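Local coordinates for putative capsular polysaccharide biosynthesis protein (Streptococcus pneumoniae serotype 4, PDB 6EWJ) that probably works as a pyridoxal phosphate-dependent sugar aminotransferase in the teichoic acid biosynthesis of the pneumococcus, at residues S302-L307 against Y321-E326; I345-H350 against N379-P384. All blocks are in the same frame, centred on the assembly; numbering follows the deposited sequence.

Contact 1: S302-L307 against Y321-E326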
# COMPACT_ATOMS: atom_id res chain seq x y z
N SER A 302 7.16 25.06 -36.34
CA SER A 302 5.74 25.34 -36.12
C SER A 302 5.54 26.08 -34.80
O SER A 302 6.46 26.33 -34.03
CB SER A 302 4.94 24.03 -36.11
OG SER A 302 5.11 23.29 -34.89
N ARG A 303 4.30 26.38 -34.49
CA ARG A 303 3.95 26.97 -33.19
C ARG A 303 4.01 25.94 -32.01
O ARG A 303 4.11 26.30 -30.83
CB ARG A 303 2.55 27.53 -33.36
CG ARG A 303 2.10 28.77 -32.61
CD ARG A 303 0.58 28.96 -32.89
NE ARG A 303 0.17 28.25 -34.13
CZ ARG A 303 -0.14 28.79 -35.31
NH1 ARG A 303 -0.21 30.11 -35.52
NH2 ARG A 303 -0.42 27.97 -36.32
N ILE A 304 3.97 24.66 -32.36
CA ILE A 304 4.03 23.58 -31.36
C ILE A 304 5.47 23.44 -30.90
O ILE A 304 6.34 23.02 -31.68
CB ILE A 304 3.45 22.30 -31.98
CG1 ILE A 304 1.95 22.51 -32.23
CG2 ILE A 304 3.66 21.09 -31.05
CD1 ILE A 304 1.44 21.84 -33.48
N HIS A 305 5.74 23.81 -29.66
CA HIS A 305 7.09 23.74 -29.05
C HIS A 305 7.21 22.64 -27.98
O HIS A 305 6.76 22.81 -26.82
CB HIS A 305 7.45 25.08 -28.37
CG HIS A 305 7.44 26.25 -29.29
ND1 HIS A 305 7.81 26.18 -30.61
CD2 HIS A 305 7.15 27.55 -29.06
CE1 HIS A 305 7.69 27.37 -31.17
NE2 HIS A 305 7.32 28.23 -30.25
N PRO A 306 7.85 21.52 -28.33
CA PRO A 306 8.05 20.44 -27.34
C PRO A 306 9.20 20.69 -26.38
O PRO A 306 10.15 21.40 -26.68
CB PRO A 306 8.36 19.22 -28.21
CG PRO A 306 8.92 19.79 -29.47
CD PRO A 306 8.43 21.19 -29.63
N LEU A 307 9.07 20.14 -25.18
CA LEU A 307 10.18 20.14 -24.25
C LEU A 307 11.24 19.24 -24.85
O LEU A 307 10.89 18.16 -25.38
CB LEU A 307 9.81 19.55 -22.89
CG LEU A 307 8.84 20.23 -21.98
CD1 LEU A 307 8.93 19.53 -20.63
CD2 LEU A 307 9.06 21.73 -21.90
N TYR A 321 5.48 13.36 -23.99
CA TYR A 321 5.72 14.36 -24.98
C TYR A 321 4.94 15.63 -24.66
O TYR A 321 3.86 15.92 -25.20
CB TYR A 321 5.43 13.85 -26.39
CG TYR A 321 6.13 14.67 -27.44
CD1 TYR A 321 7.50 14.52 -27.63
CD2 TYR A 321 5.46 15.61 -28.20
CE1 TYR A 321 8.16 15.28 -28.58
CE2 TYR A 321 6.10 16.37 -29.20
CZ TYR A 321 7.45 16.21 -29.35
OH TYR A 321 8.08 16.93 -30.30
N ILE A 322 5.54 16.40 -23.77
CA ILE A 322 5.03 17.69 -23.34
C ILE A 322 5.30 18.76 -24.41
O ILE A 322 6.45 18.89 -24.90
CB ILE A 322 5.63 18.06 -21.96
CG1 ILE A 322 5.10 17.01 -20.93
CG2 ILE A 322 5.31 19.53 -21.63
CD1 ILE A 322 5.29 17.28 -19.45
N THR A 323 4.24 19.49 -24.78
CA THR A 323 4.34 20.58 -25.73
C THR A 323 3.68 21.78 -25.16
O THR A 323 2.79 21.67 -24.30
CB THR A 323 3.74 20.30 -27.14
OG1 THR A 323 2.31 20.47 -27.15
CG2 THR A 323 4.13 18.89 -27.67
N ARG A 324 4.14 22.94 -25.60
CA ARG A 324 3.45 24.18 -25.40
C ARG A 324 3.17 24.87 -26.75
O ARG A 324 4.05 24.87 -27.62
CB ARG A 324 4.24 25.09 -24.46
CG ARG A 324 4.44 24.51 -23.07
CD ARG A 324 5.33 25.38 -22.22
NE ARG A 324 4.72 26.68 -21.99
CZ ARG A 324 5.35 27.72 -21.44
NH1 ARG A 324 6.64 27.63 -21.10
NH2 ARG A 324 4.70 28.87 -21.27
N VAL A 325 1.95 25.38 -26.95
CA VAL A 325 1.52 25.98 -28.21
C VAL A 325 1.66 27.50 -28.08
O VAL A 325 0.97 28.14 -27.28
CB VAL A 325 0.08 25.60 -28.61
CG1 VAL A 325 -0.20 26.00 -30.06
CG2 VAL A 325 -0.14 24.09 -28.46
N GLU A 326 2.62 28.07 -28.81
CA GLU A 326 2.88 29.49 -28.68
C GLU A 326 1.62 30.29 -28.96
O GLU A 326 0.92 30.03 -29.93
CB GLU A 326 3.97 29.98 -29.61
CG GLU A 326 4.17 31.51 -29.51
CD GLU A 326 5.52 31.98 -29.98
OE1 GLU A 326 6.47 31.17 -29.97
OE2 GLU A 326 5.63 33.17 -30.34
O HOH W 1 8.49 16.82 -24.68

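Contact 2: I345-H350 against N379-P384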
# COMPACT_ATOMS: atom_id res chain seq x y z
N ILE A 345 -7.56 11.53 -31.32
CA ILE A 345 -6.28 11.69 -30.64
C ILE A 345 -6.46 12.08 -29.19
O ILE A 345 -6.86 13.22 -28.89
CB ILE A 345 -5.41 12.76 -31.35
CG1 ILE A 345 -5.15 12.35 -32.80
CG2 ILE A 345 -4.08 12.93 -30.63
CD1 ILE A 345 -4.64 13.46 -33.67
N ALA A 346 -6.11 11.17 -28.29
CA ALA A 346 -6.12 11.42 -26.85
C ALA A 346 -4.92 12.30 -26.49
O ALA A 346 -3.87 12.25 -27.14
CB ALA A 346 -6.08 10.11 -26.06
N SER A 347 -5.13 13.19 -25.53
CA SER A 347 -4.10 14.14 -25.13
C SER A 347 -4.33 14.42 -23.66
O SER A 347 -5.37 13.99 -23.08
CB SER A 347 -4.13 15.41 -26.00
OG SER A 347 -5.31 16.20 -25.83
N ASN A 348 -3.37 15.07 -23.04
CA ASN A 348 -3.43 15.29 -21.64
C ASN A 348 -2.74 16.55 -21.29
O ASN A 348 -2.20 17.24 -22.16
CB ASN A 348 -2.79 14.09 -20.94
CG ASN A 348 -3.44 13.77 -19.62
OD1 ASN A 348 -4.10 14.61 -18.99
ND2 ASN A 348 -3.21 12.54 -19.17
N VAL A 349 -2.81 16.90 -20.01
CA VAL A 349 -2.20 18.13 -19.51
C VAL A 349 -1.38 17.77 -18.30
O VAL A 349 -1.88 17.15 -17.35
CB VAL A 349 -3.23 19.26 -19.16
CG1 VAL A 349 -2.53 20.45 -18.50
CG2 VAL A 349 -3.97 19.71 -20.39
N HIS A 350 -0.10 18.10 -18.36
CA HIS A 350 0.82 17.92 -17.25
C HIS A 350 1.50 19.26 -16.99
O HIS A 350 2.43 19.64 -17.75
CB HIS A 350 1.90 16.90 -17.59
CG HIS A 350 1.37 15.54 -17.89
ND1 HIS A 350 0.86 15.21 -19.12
CD2 HIS A 350 1.23 14.44 -17.12
CE1 HIS A 350 0.46 13.95 -19.12
NE2 HIS A 350 0.64 13.47 -17.90
N ASN A 379 -0.74 26.82 -21.80
CA ASN A 379 -0.66 26.46 -23.22
C ASN A 379 -0.06 25.05 -23.45
O ASN A 379 0.35 24.73 -24.55
CB ASN A 379 0.10 27.52 -24.01
CG ASN A 379 1.53 27.69 -23.56
OD1 ASN A 379 1.89 27.41 -22.41
ND2 ASN A 379 2.36 28.20 -24.44
N GLU A 380 -0.06 24.24 -22.40
CA GLU A 380 0.58 22.96 -22.42
C GLU A 380 -0.39 21.89 -22.90
O GLU A 380 -1.55 21.84 -22.43
CB GLU A 380 1.13 22.61 -21.04
CG GLU A 380 2.09 21.43 -21.02
CD GLU A 380 1.42 20.06 -21.09
OE1 GLU A 380 0.30 19.88 -20.55
OE2 GLU A 380 2.01 19.11 -21.67
N ILE A 381 0.09 21.06 -23.83
CA ILE A 381 -0.60 19.86 -24.25
C ILE A 381 0.37 18.69 -24.35
O ILE A 381 1.42 18.78 -25.00
CB ILE A 381 -1.33 20.06 -25.60
CG1 ILE A 381 -2.48 21.11 -25.43
CG2 ILE A 381 -1.96 18.78 -26.09
CD1 ILE A 381 -3.06 21.60 -26.74
N THR A 382 -0.01 17.58 -23.73
CA THR A 382 0.78 16.40 -23.82
C THR A 382 0.18 15.48 -24.87
O THR A 382 -0.99 15.11 -24.79
CB THR A 382 0.86 15.67 -22.47
OG1 THR A 382 1.08 16.61 -21.45
CG2 THR A 382 1.97 14.68 -22.45
N LEU A 383 1.00 15.12 -25.85
CA LEU A 383 0.63 14.15 -26.89
C LEU A 383 1.03 12.77 -26.48
O LEU A 383 1.95 12.65 -25.68
CB LEU A 383 1.34 14.47 -28.20
CG LEU A 383 1.16 15.89 -28.75
CD1 LEU A 383 1.93 16.04 -30.05
CD2 LEU A 383 -0.30 16.23 -28.95
N PRO A 384 0.36 11.74 -27.03
CA PRO A 384 0.64 10.37 -26.68
C PRO A 384 2.11 10.01 -26.97
O PRO A 384 2.67 10.43 -28.00
CB PRO A 384 -0.29 9.59 -27.61
CG PRO A 384 -1.45 10.47 -27.78
CD PRO A 384 -0.79 11.81 -27.96

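Contact 1: S302-L307 against Y321-E326
Strands 304-306 and 321-325, an outer and the central strand of a three-stranded antiparallel sheet in the C-terminal part of this DegT/DnrJ/EryC1-family protein, have His305 and Arg324 as the hydrogen-bonded pair, with Ile304-Val325 and Pro306-Thr323 as the non-hydrogen-bonded pairs around it. His305 N gives to Arg324 O and Arg324 N returns the bond to His305 O, while Leu307 N reaches Ile322 O and Glu326 N reaches Arg303 O.

The His305 side chain starts with CB 3.5 Å from Arg324 O, the atom CG also lies nearest. CG is anti to the carbonyl carbon (chi1 -58°), which sets the ring on the backbone-N side, with Arg303 O over the centre of one face. CD2 comes near Glu326 OE1 and CB. At the tip, His305 NE2 donates to Glu326 OE1 at 3.1 Å; the oxygen lies in the ring plane and offers its anti lone pair, and ring and carboxylate are turned 61° apart.

Helices 268-299 and 391-409 pack on the Ile304 and Thr323 side, where Pro306 CB lies 3.3 Å from Tyr321 CZ and the phenol hydroxyl bonds Asp296. Leu307 CG packs 3.6 Å from Ile322 CG2, and a water bridges Leu307 O and Ile322 O. The Ile322 side chain is about 6 Å from those of Tyr351 and His179, seen to bind pyridoxal phosphate in this protein.

Proline is compatible with this ladder: at a non-hydrogen-bonded position its nitrogen faces away from the partner strand. The Glu326 carboxylate would be expected to favour a protonated His305.

Contact 2: I345-H350 against N379-P384
Two flat groups, the imidazole of His350 and the carboxylate of Glu380, meet through Thr382. The ring takes Thr382 OG1 at its edge, nearly in plane, and no atom of 379-384 is stacked over either face; Ile322, Leu320 and Phe14 touch this side chain from outside the two segments. His350 ND1 donates to Thr382 OG1 at 2.7 Å, along an almost straight line. Thr382 OG1 then donates to Glu380 OE2 at 2.7 Å, on the syn lone pair, so its proton is committed and ND1 must carry the other. The remaining oxygen, Glu380 OE1, is approached from above the carboxylate plane by His350 N at 2.9 Å. Glu380 folds into this position by bending at chi2 (-78°), its tip sliding past Val349 CG1.

Within this chain, strand 380-383 is an outer strand of the three-stranded antiparallel sheet in the C-terminal part of the DegT/DnrJ/EryC1 aminotransferase fold. Segment 345-350 adds one antiparallel bridge to it: Asn348 N gives to Thr382 O, and Thr382 N gives to Asn348 O at 2.7 Å. Asn348 OD1 turns back to take Val349 N. Trp253 of the second subunit packs on both Asn348 and Val349, placing this edge at the dimer interface.

Towards 384 no further hydrogen bond joins the two segments. Pro384 CG presses to 3.1 Å from Ala346 O, a buried carbonyl with no hydrogen-bond partner in the model. Tyr351, whose contact with pyridoxal phosphate has been seen in this protein, directly follows His350.

From the N terminus, helix 268-299 leads into strand 304-306, and contact 1 closes the short excursion that returns as strand 321-325. Helix 330-342 then carries the chain to 345-350, and contact 2 closes a second, longer loop, through helices 358-361 and 371-378, on strand 380-383. The two loops follow in series and neither encloses the other. They join inside one antiparallel sheet, where 321-325 lies between 304-306 and 380-383: Thr323 O and Ile381 N are 2.8 Å apart, a probable hydrogen bond, and Ile322 packs against Glu380. Helix 391-409 touches both contacts, with Phe401 meeting Ile304, Thr323 and Leu383.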